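Local coordinates for protein alanine racemase (Acinetobacter baumannii, PDB 4QHR) that is an enzyme of the alanine racemase family, joining an N-terminal TIM-barrel domain to a strand-rich C-terminal domain and carrying a covalently bound pyridoxal phosphate, at residues V6-Q11 with K231-F236; Q262-A267 with D308-Q313; K94-I99 with K121-L126. One frame throughout, in Å; residues are numbered along the deposited sequence.

Interaction 1 of 3, residues V6-Q11 with K231-F236; sequences VYIDRQ and KPVMTF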
ATOM      1  N   VAL A   6      11.791  -4.248  -5.472  1.00  8.06           N
ATOM      2  CA  VAL A   6      11.865  -4.474  -4.031  1.00  8.01           C
ATOM      3  C   VAL A   6      12.856  -5.629  -3.855  1.00  8.14           C
ATOM      4  O   VAL A   6      12.571  -6.751  -4.299  1.00  8.25           O
ATOM      5  CB  VAL A   6      10.521  -4.858  -3.451  1.00  7.84           C
ATOM      6  CG1 VAL A   6      10.650  -5.379  -2.017  1.00  7.78           C
ATOM      7  CG2 VAL A   6       9.520  -3.679  -3.502  1.00  7.86           C
ATOM      8  N   TYR A   7      13.992  -5.323  -3.252  1.00  8.42           N
ATOM      9  CA  TYR A   7      15.104  -6.263  -3.006  1.00  9.14           C
ATOM     10  C   TYR A   7      15.081  -6.632  -1.552  1.00  9.07           C
ATOM     11  O   TYR A   7      14.914  -5.751  -0.716  1.00  8.55           O
ATOM     12  CB  TYR A   7      16.477  -5.602  -3.245  1.00  9.62           C
ATOM     13  CG  TYR A   7      16.744  -5.162  -4.653  1.00 10.27           C
ATOM     14  CD1 TYR A   7      16.398  -3.881  -5.078  1.00 10.91           C
ATOM     15  CD2 TYR A   7      17.327  -5.994  -5.540  1.00 10.55           C
ATOM     16  CE1 TYR A   7      16.642  -3.455  -6.360  1.00 11.63           C
ATOM     17  CE2 TYR A   7      17.553  -5.585  -6.827  1.00 11.43           C
ATOM     18  CZ  TYR A   7      17.214  -4.306  -7.225  1.00 11.66           C
ATOM     19  OH  TYR A   7      17.437  -3.874  -8.493  1.00 13.18           O
ATOM     20  N   ILE A   8      15.296  -7.903  -1.267  1.00  9.36           N
ATOM     21  CA  ILE A   8      15.302  -8.435   0.088  1.00 10.44           C
ATOM     22  C   ILE A   8      16.631  -9.137   0.364  1.00 10.89           C
ATOM     23  O   ILE A   8      16.919 -10.181  -0.253  1.00 11.97           O
ATOM     24  CB  ILE A   8      14.129  -9.447   0.288  1.00 11.05           C
ATOM     25  CG1 ILE A   8      12.783  -8.855  -0.116  1.00 11.41           C
ATOM     26  CG2 ILE A   8      14.084  -9.908   1.744  1.00 11.48           C
ATOM     27  CD1 ILE A   8      12.318  -7.731   0.836  1.00 11.80           C
ATOM     28  N   ASP A   9      17.419  -8.603   1.288  1.00 10.94           N
ATOM     29  CA  ASP A   9      18.773  -9.105   1.672  1.00 12.01           C
ATOM     30  C   ASP A   9      18.674 -10.176   2.768  1.00 11.44           C
ATOM     31  O   ASP A   9      18.380  -9.864   3.913  1.00 10.65           O
ATOM     32  CB  ASP A   9      19.607  -7.896   2.060  1.00 13.45           C
ATOM     33  CG  ASP A   9      21.000  -8.207   2.604  1.00 15.86           C
ATOM     34  OD1 ASP A   9      21.516  -9.342   2.657  1.00 15.63           O
ATOM     35  OD2 ASP A   9      21.610  -7.177   3.004  1.00 18.77           O
ATOM     36  N   ARG A  10      18.891 -11.440   2.368  1.00 11.13           N
ATOM     37  CA  ARG A  10      18.798 -12.637   3.273  1.00 11.29           C
ATOM     38  C   ARG A  10      19.887 -12.601   4.339  1.00 10.95           C
ATOM     39  O   ARG A  10      19.688 -12.979   5.469  1.00 10.77           O
ATOM     40  CB  ARG A  10      18.907 -13.966   2.474  1.00 11.27           C
ATOM     41  N   GLN A  11      21.045 -12.090   4.008  1.00 11.86           N
ATOM     42  CA  GLN A  11      22.129 -12.031   5.013  1.00 13.16           C
ATOM     43  C   GLN A  11      21.823 -11.010   6.126  1.00 11.56           C
ATOM     44  O   GLN A  11      22.186 -11.198   7.275  1.00 11.47           O
ATOM     45  CB  GLN A  11      23.474 -11.719   4.374  1.00 15.51           C
ATOM     46  CG  GLN A  11      23.917 -12.784   3.337  1.00 18.23           C
ATOM     47  CD  GLN A  11      23.030 -12.854   2.072  1.00 21.58           C
ATOM     48  OE1 GLN A  11      22.446 -11.834   1.612  1.00 22.31           O
ATOM     49  NE2 GLN A  11      22.902 -14.064   1.508  1.00 24.88           N
ATOM     50  N   LYS A 231      20.743  -4.291  10.318  1.00 10.47           N
ATOM     51  CA  LYS A 231      20.955  -4.125   8.887  1.00 11.41           C
ATOM     52  C   LYS A 231      19.637  -4.040   8.100  1.00 10.75           C
ATOM     53  O   LYS A 231      18.868  -5.005   8.093  1.00 10.65           O
ATOM     54  CB  LYS A 231      21.767  -5.305   8.378  1.00 12.35           C
ATOM     55  CG  LYS A 231      23.209  -5.158   8.810  1.00 14.06           C
ATOM     56  CD  LYS A 231      24.053  -6.290   8.341  1.00 15.77           C
ATOM     57  CE  LYS A 231      25.449  -6.033   8.914  1.00 17.56           C
ATOM     58  NZ  LYS A 231      26.236  -7.140   8.356  1.00 19.03           N
ATOM     59  N   PRO A 232      19.385  -2.896   7.423  1.00 10.53           N
ATOM     60  CA  PRO A 232      18.155  -2.821   6.599  1.00 10.05           C
ATOM     61  C   PRO A 232      18.055  -4.014   5.662  1.00  9.63           C
ATOM     62  O   PRO A 232      19.030  -4.358   4.961  1.00  9.82           O
ATOM     63  CB  PRO A 232      18.332  -1.507   5.829  1.00 10.12           C
ATOM     64  CG  PRO A 232      19.176  -0.666   6.721  1.00 10.30           C
ATOM     65  CD  PRO A 232      20.096  -1.610   7.461  1.00 10.22           C
ATOM     66  N   VAL A 233      16.888  -4.630   5.612  1.00  9.05           N
ATOM     67  CA  VAL A 233      16.700  -5.800   4.778  1.00  8.74           C
ATOM     68  C   VAL A 233      16.170  -5.398   3.379  1.00  8.32           C
ATOM     69  O   VAL A 233      16.617  -5.931   2.333  1.00  8.67           O
ATOM     70  CB  VAL A 233      15.755  -6.768   5.485  1.00  8.86           C
ATOM     71  CG1 VAL A 233      15.313  -7.915   4.558  1.00  9.10           C
ATOM     72  CG2 VAL A 233      16.377  -7.311   6.749  1.00  8.89           C
ATOM     73  N   MET A 234      15.202  -4.492   3.343  1.00  7.78           N
ATOM     74  CA  MET A 234      14.578  -4.085   2.105  1.00  7.50           C
ATOM     75  C   MET A 234      15.248  -2.850   1.492  1.00  7.24           C
ATOM     76  O   MET A 234      15.398  -1.828   2.175  1.00  6.83           O
ATOM     77  CB  MET A 234      13.087  -3.733   2.323  1.00  7.45           C
ATOM     78  CG  MET A 234      12.352  -3.401   1.052  1.00  7.59           C
ATOM     79  SD  MET A 234      10.634  -2.854   1.139  1.00  7.95           S
ATOM     80  CE  MET A 234       9.848  -4.213   2.023  1.00  7.86           C
ATOM     81  N   THR A 235      15.572  -2.959   0.204  1.00  7.25           N
ATOM     82  CA  THR A 235      15.838  -1.784  -0.632  1.00  7.46           C
ATOM     83  C   THR A 235      14.740  -1.625  -1.681  1.00  7.49           C
ATOM     84  O   THR A 235      14.415  -2.587  -2.442  1.00  7.85           O
ATOM     85  CB  THR A 235      17.211  -1.884  -1.285  1.00  7.52           C
ATOM     86  OG1 THR A 235      18.160  -2.149  -0.256  1.00  7.51           O
ATOM     87  CG2 THR A 235      17.577  -0.538  -1.922  1.00  7.51           C
ATOM     88  N   PHE A 236      14.168  -0.425  -1.767  1.00  7.45           N
ATOM     89  CA  PHE A 236      13.053  -0.144  -2.690  1.00  7.55           C
ATOM     90  C   PHE A 236      13.638   0.835  -3.720  1.00  8.06           C
ATOM     91  O   PHE A 236      14.033   1.952  -3.370  1.00  7.83           O
ATOM     92  CB  PHE A 236      11.891   0.454  -1.881  1.00  7.64           C
ATOM     93  CG  PHE A 236      10.599   0.727  -2.652  1.00  7.69           C
ATOM     94  CD1 PHE A 236      10.222   0.031  -3.817  1.00  7.72           C
ATOM     95  CD2 PHE A 236       9.720   1.659  -2.153  1.00  7.92           C
ATOM     96  CE1 PHE A 236       9.006   0.322  -4.451  1.00  7.75           C
ATOM     97  CE2 PHE A 236       8.528   1.962  -2.779  1.00  7.82           C
ATOM     98  CZ  PHE A 236       8.176   1.303  -3.931  1.00  7.98           C
TER
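Val6, Tyr7 and Ile8 run antiparallel to Phe236, Thr235 and Met234, the strand axes approaching to 4.7 Å with 162° between their directions; Tyr7-Thr235 is the hydrogen-bonded pair, flanked by two non-hydrogen-bonded ones. Tyr7 N donates to Thr235 O at 2.9 Å, Thr235 N answers to Tyr7 O, and beyond the paired strands Asp9 N still reaches Val233 O at 3.0 Å. Thr235 O also lies in the plane of the Tyr7 ring, at its edge, 3.5 Å from Tyr7 CD1. On the face holding Val6, Ile8, Met234 and Phe236, the branches of Val6 divide the work. Its CG1, anti to the backbone N (chi1 168°), meets Met234 CG at 4.0 Å, while Val6 CG2 sits 3.8 Å from Phe236 CD1. Further on, Ile8 CG2 touches Val233 CG1 at 3.7 Å, and Val233 also packs on Ala12, Leu13 and Asn16 of helix 10-23. Asp9 is the N-cap of that helix, its OD1 accepting from Ala12 N and, weakly, from Gln11 N. Strand 352-355 pairs in parallel with strand 4-8, so the chain's first strand is built into the mixed sheet of the C-terminal domain before the barrel begins, as is characteristic of the alanine racemase fold.

Interaction 2 of 3, residues Q262-A267 with D308-Q313; sequences QAMDIA and DVTNTQ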
ATOM      1  N   GLN A 262      14.952  29.189  -8.359  1.00 36.83           N
ATOM      2  CA  GLN A 262      16.096  29.446  -9.263  1.00 34.36           C
ATOM      3  C   GLN A 262      15.893  28.482 -10.400  1.00 33.60           C
ATOM      4  O   GLN A 262      15.027  27.609 -10.321  1.00 33.36           O
ATOM      5  CB  GLN A 262      17.451  29.150  -8.601  1.00 32.74           C
ATOM      6  N   ALA A 263      16.692  28.584 -11.450  1.00 33.22           N
ATOM      7  CA  ALA A 263      16.651  27.575 -12.491  1.00 32.51           C
ATOM      8  C   ALA A 263      17.155  26.216 -11.940  1.00 34.03           C
ATOM      9  O   ALA A 263      18.030  26.157 -11.061  1.00 32.76           O
ATOM     10  CB  ALA A 263      17.467  28.005 -13.694  1.00 33.78           C
ATOM     11  N   MET A 264      16.600  25.116 -12.448  1.00 31.20           N
ATOM     12  CA  MET A 264      16.956  23.817 -11.909  1.00 27.75           C
ATOM     13  C   MET A 264      16.707  22.654 -12.853  1.00 24.07           C
ATOM     14  O   MET A 264      16.003  22.783 -13.848  1.00 24.08           O
ATOM     15  CB  MET A 264      16.234  23.604 -10.572  1.00 28.75           C
ATOM     16  CG  MET A 264      14.734  23.580 -10.605  1.00 29.66           C
ATOM     17  SD  MET A 264      14.053  23.708  -8.939  1.00 31.40           S
ATOM     18  CE  MET A 264      14.262  22.085  -8.278  1.00 30.35           C
ATOM     19  N   ASP A 265      17.324  21.530 -12.515  1.00 21.60           N
ATOM     20  CA  ASP A 265      17.186  20.267 -13.241  1.00 19.55           C
ATOM     21  C   ASP A 265      16.303  19.340 -12.398  1.00 17.20           C
ATOM     22  O   ASP A 265      16.512  19.214 -11.216  1.00 17.80           O
ATOM     23  CB  ASP A 265      18.574  19.674 -13.494  1.00 20.28           C
ATOM     24  CG  ASP A 265      19.459  20.645 -14.243  1.00 21.80           C
ATOM     25  OD1 ASP A 265      19.035  21.031 -15.330  1.00 22.62           O
ATOM     26  OD2 ASP A 265      20.522  21.057 -13.728  1.00 24.48           O
ATOM     27  N   ILE A 266      15.317  18.748 -13.046  1.00 15.38           N
ATOM     28  CA  ILE A 266      14.305  17.890 -12.445  1.00 14.46           C
ATOM     29  C   ILE A 266      14.438  16.562 -13.108  1.00 12.36           C
ATOM     30  O   ILE A 266      14.656  16.509 -14.301  1.00 10.92           O
ATOM     31  CB  ILE A 266      12.895  18.411 -12.799  1.00 14.88           C
ATOM     32  CG1 ILE A 266      12.695  19.789 -12.160  1.00 15.36           C
ATOM     33  CG2 ILE A 266      11.813  17.463 -12.306  1.00 15.49           C
ATOM     34  CD1 ILE A 266      13.015  19.851 -10.674  1.00 15.67           C
ATOM     35  N   ALA A 267      14.322  15.488 -12.345  1.00 11.29           N
ATOM     36  CA  ALA A 267      14.172  14.170 -12.973  1.00 10.88           C
ATOM     37  C   ALA A 267      12.812  13.568 -12.565  1.00 10.68           C
ATOM     38  O   ALA A 267      12.345  13.770 -11.446  1.00 10.00           O
ATOM     39  CB  ALA A 267      15.289  13.269 -12.546  1.00 11.28           C
ATOM     40  N   ASP A 308      14.638  16.894  -7.407  1.00 12.53           N
ATOM     41  CA  ASP A 308      15.578  17.936  -7.768  1.00 13.44           C
ATOM     42  C   ASP A 308      16.951  17.311  -7.896  1.00 13.93           C
ATOM     43  O   ASP A 308      17.523  16.879  -6.901  1.00 14.16           O
ATOM     44  CB  ASP A 308      15.568  19.020  -6.693  1.00 13.73           C
ATOM     45  CG  ASP A 308      16.596  20.096  -6.932  1.00 14.64           C
ATOM     46  OD1 ASP A 308      17.222  20.109  -7.988  1.00 12.84           O
ATOM     47  OD2 ASP A 308      16.734  20.955  -6.020  1.00 15.52           O
ATOM     48  N   VAL A 309      17.469  17.289  -9.123  1.00 15.07           N
ATOM     49  CA  VAL A 309      18.767  16.708  -9.417  1.00 16.57           C
ATOM     50  C   VAL A 309      19.788  17.771  -9.797  1.00 19.29           C
ATOM     51  O   VAL A 309      20.856  17.434 -10.295  1.00 21.69           O
ATOM     52  CB  VAL A 309      18.709  15.633 -10.514  1.00 15.68           C
ATOM     53  CG1 VAL A 309      17.976  14.403  -9.973  1.00 15.48           C
ATOM     54  CG2 VAL A 309      18.074  16.142 -11.808  1.00 15.19           C
ATOM     55  N   THR A 310      19.467  19.028  -9.563  1.00 21.14           N
ATOM     56  CA  THR A 310      20.387  20.123  -9.880  1.00 23.39           C
ATOM     57  C   THR A 310      21.837  19.804  -9.452  1.00 25.86           C
ATOM     58  O   THR A 310      22.768  19.934 -10.269  1.00 27.20           O
ATOM     59  CB  THR A 310      19.888  21.463  -9.302  1.00 23.52           C
ATOM     60  OG1 THR A 310      18.552  21.689  -9.762  1.00 22.75           O
ATOM     61  CG2 THR A 310      20.796  22.632  -9.799  1.00 24.09           C
ATOM     62  N   ASN A 311      22.021  19.314  -8.226  1.00 26.75           N
ATOM     63  CA  ASN A 311      23.366  19.080  -7.667  1.00 28.38           C
ATOM     64  C   ASN A 311      23.977  17.696  -7.907  1.00 29.40           C
ATOM     65  O   ASN A 311      25.040  17.430  -7.386  1.00 28.02           O
ATOM     66  CB  ASN A 311      23.320  19.337  -6.141  1.00 28.99           C
ATOM     67  N   THR A 312      23.327  16.835  -8.708  1.00 28.79           N
ATOM     68  CA  THR A 312      23.651  15.413  -8.795  1.00 28.76           C
ATOM     69  C   THR A 312      23.726  14.945 -10.252  1.00 28.48           C
ATOM     70  O   THR A 312      22.807  15.186 -11.056  1.00 29.05           O
ATOM     71  CB  THR A 312      22.554  14.603  -8.050  1.00 29.13           C
ATOM     72  OG1 THR A 312      22.390  15.135  -6.722  1.00 32.27           O
ATOM     73  CG2 THR A 312      22.878  13.106  -7.954  1.00 28.40           C
ATOM     74  N   GLN A 313      24.794  14.245 -10.593  1.00 27.66           N
ATOM     75  CA  GLN A 313      24.950  13.757 -11.965  1.00 28.46           C
ATOM     76  C   GLN A 313      24.084  12.539 -12.201  1.00 25.04           C
ATOM     77  O   GLN A 313      24.223  11.529 -11.502  1.00 24.61           O
ATOM     78  CB  GLN A 313      26.389  13.391 -12.276  1.00 31.14           C
ATOM     79  CG  GLN A 313      27.270  14.584 -12.583  1.00 35.27           C
ATOM     80  CD  GLN A 313      28.503  14.206 -13.376  1.00 38.00           C
ATOM     81  OE1 GLN A 313      29.160  15.081 -13.956  1.00 43.46           O
ATOM     82  NE2 GLN A 313      28.830  12.902 -13.421  1.00 40.14           N
TER
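The methyl CE of Met264 sits over one face of the Asp308 carboxylate, almost directly above its central carbon, with Met264 CE to Asp308 CG 3.3 Å; the bend of the methionine chain at chi3 brings the methyl there, and the two side chains cross at about a right angle. Both donors to the carboxylate come from Thr310. Its hydroxyl, Thr310 OG1, donates to the syn lone pair of Asp308 OD1 at 2.7 Å, while Thr310 N reaches the same Asp308 OD1 on the anti side at 2.9 Å, tilted 32° out of the carboxylate plane toward the face opposite Met264 CE. With OG1 beside the backbone N (chi1 -54°), Thr310 can present both donors to one oxygen, and this double grip should fix the rotation of the carboxylate. The N-H bond from two residues on makes an Asx turn, formed just where strand 305-308 of the C-terminal domain's sheet gives out; a type I turn from Val309 to Thr312, closed by Thr312 N to Val309 O, follows. Strand pairing with 264-269 ends here with the antiparallel non-hydrogen-bonded pair Ile266-Asp308. Val309 N bonds to Asp265 O at 3.0 Å. One step further, a side chain replaces the backbone acceptor: Asp265 N donates to Thr310 OG1 at 3.0 Å, so that the hydroxyl accepts from one strand and donates to the carboxylate. Packing round it is tight, with Met264 CB 3.1 Å from Thr310 OG1. Asp265 itself directs OD1 to His245 ND1 on strand 234-246. At the start of the turn, Val309 CG1 rests against Ala267 CB at 3.9 Å, and Val309 also touches Val314.

Interaction 3 of 3, residues K94-I99 with K121-L126; sequences KFECVI and KVWVKL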
ATOM      1  N   LYS A  94       0.008 -28.404  13.727  1.00 10.45           N
ATOM      2  CA  LYS A  94       0.817 -28.038  14.893  1.00 10.75           C
ATOM      3  C   LYS A  94       1.039 -26.510  15.080  1.00  9.83           C
ATOM      4  O   LYS A  94       2.181 -26.035  15.253  1.00  9.38           O
ATOM      5  CB  LYS A  94       2.149 -28.748  14.878  1.00 12.40           C
ATOM      6  CG  LYS A  94       1.995 -30.256  15.026  1.00 14.29           C
ATOM      7  CD  LYS A  94       3.367 -30.910  15.037  1.00 16.56           C
ATOM      8  CE  LYS A  94       3.259 -32.392  15.381  1.00 18.86           C
ATOM      9  NZ  LYS A  94       4.226 -33.163  14.526  1.00 21.59           N
ATOM     10  N   PHE A  95      -0.054 -25.775  15.067  1.00  8.42           N
ATOM     11  CA  PHE A  95      -0.054 -24.344  15.325  1.00  7.87           C
ATOM     12  C   PHE A  95      -0.519 -24.106  16.765  1.00  7.93           C
ATOM     13  O   PHE A  95      -1.645 -24.461  17.139  1.00  8.12           O
ATOM     14  CB  PHE A  95      -1.042 -23.631  14.398  1.00  7.68           C
ATOM     15  CG  PHE A  95      -0.709 -23.660  12.945  1.00  7.11           C
ATOM     16  CD1 PHE A  95       0.516 -23.968  12.483  1.00  7.19           C
ATOM     17  CD2 PHE A  95      -1.669 -23.314  12.038  1.00  7.14           C
ATOM     18  CE1 PHE A  95       0.795 -23.977  11.152  1.00  7.22           C
ATOM     19  CE2 PHE A  95      -1.403 -23.305  10.681  1.00  6.98           C
ATOM     20  CZ  PHE A  95      -0.171 -23.633  10.248  1.00  7.23           C
ATOM     21  N   GLU A  96       0.316 -23.503  17.601  1.00  8.04           N
ATOM     22  CA  GLU A  96      -0.094 -23.203  18.939  1.00  8.08           C
ATOM     23  C   GLU A  96      -0.969 -21.950  18.873  1.00  8.13           C
ATOM     24  O   GLU A  96      -0.682 -21.041  18.101  1.00  7.91           O
ATOM     25  CB  GLU A  96       1.108 -22.955  19.829  1.00  8.18           C
ATOM     26  CG  GLU A  96       1.957 -24.207  19.988  1.00  8.42           C
ATOM     27  CD  GLU A  96       3.089 -24.041  20.948  1.00  8.64           C
ATOM     28  OE1 GLU A  96       3.493 -22.883  21.218  1.00  9.32           O
ATOM     29  OE2 GLU A  96       3.521 -25.088  21.477  1.00  8.38           O
ATOM     30  N   CYS A  97      -1.986 -21.911  19.717  1.00  8.27           N
ATOM     31  CA  CYS A  97      -2.948 -20.833  19.716  1.00  8.64           C
ATOM     32  C   CYS A  97      -2.820 -19.946  20.908  1.00  8.22           C
ATOM     33  O   CYS A  97      -2.740 -20.426  22.036  1.00  8.12           O
ATOM     34  CB  CYS A  97      -4.378 -21.379  19.714  1.00  9.09           C
ATOM     35  SG  CYS A  97      -4.756 -22.273  18.215  1.00 10.33           S
ATOM     36  N   VAL A  98      -2.826 -18.645  20.640  1.00  8.03           N
ATOM     37  CA  VAL A  98      -3.159 -17.685  21.640  1.00  8.00           C
ATOM     38  C   VAL A  98      -4.655 -17.807  21.937  1.00  8.18           C
ATOM     39  O   VAL A  98      -5.463 -17.989  21.018  1.00  8.61           O
ATOM     40  CB  VAL A  98      -2.851 -16.249  21.187  1.00  8.24           C
ATOM     41  CG1 VAL A  98      -3.752 -15.247  21.872  1.00  8.38           C
ATOM     42  CG2 VAL A  98      -1.405 -15.927  21.491  1.00  8.13           C
ATOM     43  N   ILE A  99      -5.038 -17.722  23.210  1.00  8.01           N
ATOM     44  CA  ILE A  99      -6.419 -17.434  23.540  1.00  8.12           C
ATOM     45  C   ILE A  99      -6.473 -16.089  24.277  1.00  8.44           C
ATOM     46  O   ILE A  99      -5.621 -15.766  25.112  1.00  8.21           O
ATOM     47  CB  ILE A  99      -7.138 -18.568  24.349  1.00  7.97           C
ATOM     48  CG1 ILE A  99      -6.556 -18.747  25.738  1.00  8.03           C
ATOM     49  CG2 ILE A  99      -7.156 -19.867  23.553  1.00  7.95           C
ATOM     50  CD1 ILE A  99      -7.425 -19.570  26.675  1.00  8.01           C
ATOM     51  N   LYS A 121       1.355 -26.010  23.172  1.00  9.78           N
ATOM     52  CA  LYS A 121       1.101 -25.124  24.283  1.00  9.58           C
ATOM     53  C   LYS A 121      -0.001 -24.188  23.920  1.00  9.86           C
ATOM     54  O   LYS A 121      -0.321 -23.990  22.730  1.00 10.45           O
ATOM     55  CB  LYS A 121       2.341 -24.317  24.698  1.00  9.92           C
ATOM     56  CG  LYS A 121       3.601 -25.163  24.931  1.00 10.25           C
ATOM     57  CD  LYS A 121       4.863 -24.361  25.234  1.00 10.52           C
ATOM     58  CE  LYS A 121       5.306 -23.447  24.128  1.00 10.76           C
ATOM     59  NZ  LYS A 121       5.834 -24.137  22.901  1.00 11.24           N
ATOM     60  N   VAL A 122      -0.603 -23.597  24.939  1.00  9.23           N
ATOM     61  CA  VAL A 122      -1.615 -22.578  24.729  1.00  9.46           C
ATOM     62  C   VAL A 122      -1.025 -21.289  25.282  1.00  9.39           C
ATOM     63  O   VAL A 122      -0.468 -21.274  26.412  1.00  9.45           O
ATOM     64  CB  VAL A 122      -2.966 -22.945  25.358  1.00  9.38           C
ATOM     65  CG1 VAL A 122      -2.813 -23.382  26.769  1.00  9.31           C
ATOM     66  CG2 VAL A 122      -3.952 -21.774  25.282  1.00  9.51           C
ATOM     67  N   TRP A 123      -1.093 -20.239  24.482  1.00  9.15           N
ATOM     68  CA  TRP A 123      -0.592 -18.925  24.863  1.00  9.47           C
ATOM     69  C   TRP A 123      -1.763 -18.100  25.426  1.00  9.77           C
ATOM     70  O   TRP A 123      -2.738 -17.870  24.739  1.00  9.87           O
ATOM     71  CB  TRP A 123       0.104 -18.231  23.685  1.00  9.70           C
ATOM     72  CG  TRP A 123       1.305 -18.955  23.191  1.00 10.13           C
ATOM     73  CD1 TRP A 123       1.340 -20.236  22.694  1.00 10.68           C
ATOM     74  CD2 TRP A 123       2.630 -18.447  23.067  1.00 10.73           C
ATOM     75  NE1 TRP A 123       2.624 -20.559  22.325  1.00 11.37           N
ATOM     76  CE2 TRP A 123       3.428 -19.475  22.525  1.00 10.83           C
ATOM     77  CE3 TRP A 123       3.223 -17.213  23.370  1.00 10.66           C
ATOM     78  CZ2 TRP A 123       4.793 -19.317  22.292  1.00 11.07           C
ATOM     79  CZ3 TRP A 123       4.555 -17.040  23.157  1.00 10.96           C
ATOM     80  CH2 TRP A 123       5.345 -18.076  22.599  1.00 10.74           C
ATOM     81  N   VAL A 124      -1.688 -17.721  26.693  1.00 10.00           N
ATOM     82  CA  VAL A 124      -2.821 -17.063  27.361  1.00 10.11           C
ATOM     83  C   VAL A 124      -2.474 -15.601  27.466  1.00 10.43           C
ATOM     84  O   VAL A 124      -1.536 -15.212  28.186  1.00 10.15           O
ATOM     85  CB  VAL A 124      -3.117 -17.680  28.736  1.00  9.96           C
ATOM     86  CG1 VAL A 124      -4.324 -17.007  29.347  1.00  9.93           C
ATOM     87  CG2 VAL A 124      -3.334 -19.191  28.621  1.00  9.52           C
ATOM     88  N   LYS A 125      -3.245 -14.782  26.761  1.00 10.90           N
ATOM     89  CA  LYS A 125      -2.944 -13.363  26.563  1.00 12.02           C
ATOM     90  C   LYS A 125      -3.574 -12.523  27.685  1.00 11.63           C
ATOM     91  O   LYS A 125      -4.743 -12.616  27.942  1.00 10.03           O
ATOM     92  CB  LYS A 125      -3.459 -12.931  25.177  1.00 14.16           C
ATOM     93  CG  LYS A 125      -3.414 -11.434  24.776  1.00 16.80           C
ATOM     94  CD  LYS A 125      -2.032 -10.801  24.778  1.00 19.39           C
ATOM     95  CE  LYS A 125      -1.902  -9.595  23.803  1.00 20.71           C
ATOM     96  NZ  LYS A 125      -2.404  -8.329  24.385  1.00 22.37           N
ATOM     97  N   LEU A 126      -2.749 -11.692  28.297  1.00 11.77           N
ATOM     98  CA  LEU A 126      -3.152 -10.730  29.289  1.00 12.26           C
ATOM     99  C   LEU A 126      -3.429  -9.380  28.658  1.00 13.18           C
ATOM    100  O   LEU A 126      -2.628  -8.855  27.869  1.00 11.79           O
ATOM    101  CB  LEU A 126      -2.005 -10.521  30.271  1.00 11.96           C
ATOM    102  CG  LEU A 126      -2.129  -9.501  31.426  1.00 12.11           C
ATOM    103  CD1 LEU A 126      -3.199  -9.927  32.420  1.00 12.08           C
ATOM    104  CD2 LEU A 126      -0.792  -9.312  32.113  1.00 11.83           C
TER
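Polar side chains meet at one end of the contact, where Glu96 takes four donated bonds from Lys121 and Trp123. Trp123 NE1 points at Glu96 OE1 over 2.7 Å, nearly straight at 174°; the oxygen lies close to the indole plane, although the carboxylate is turned 58° from it. Lys121 NZ forms a salt bridge with Glu96 OE2 at 2.9 Å, using that oxygen's syn lone pair, and adds a weak bond to Glu96 OE1. The lysine chain bends at chi3 and chi4, which brings its ammonium back to the carboxylate. Lys121 N also donates to Glu96 OE2, at 2.9 Å; it and the indole N-H both approach from above the same face of the carboxylate. Glu96 is buried, and the nearby ammonium would favour its charged form.

Backbone bonds continue the contact as a parallel ladder: Trp123 N to Cys97 O at 3.0 Å, Ile99 N to Trp123 O at 2.8 Å and Lys125 N to Ile99 O at 3.1 Å. These are neighbouring strands of the TIM barrel, and the connection through helices 102-110 and 112-117 is a beta-alpha-beta crossover. Tyr115 OH hydrogen-bonds to both Cys97 N and Lys121 O, tying the strands to helix 112-117.

Apolar contacts lie on both faces of the sheet. Val98 CG2 packs 3.5 Å from Trp123 CB, the side chains crossing at about a right angle, while the Trp123 ring meets that of Tyr207. On the face toward the helices, Ile99 CG1 touches Val122 CG2 at 4.0 Å; Phe105 and Leu147 also pack on Ile99, from helices 102-110 and 139-149.

In the fold
Interaction 3 is nested within the long loop that interaction 1 closes, and interaction 2 follows both along the chain. Interactions 1 and 2 share the C-terminal domain's mixed sheet, in which strands 234-246 and 264-269 are neighbours, yet their centres are 29 Å apart and their nearest atoms about 14 Å. Interaction 3 belongs to the other sheet, the parallel barrel, with its centre 31 Å from that of interaction 1 and 56 Å from that of interaction 2, across the chain's centre from both. Interaction 1 therefore sits where the chain leaves the C-terminal sheet for the barrel and returns, while interaction 3 joins barrel strands and interaction 2 lies where strand 305-308 runs into a turn.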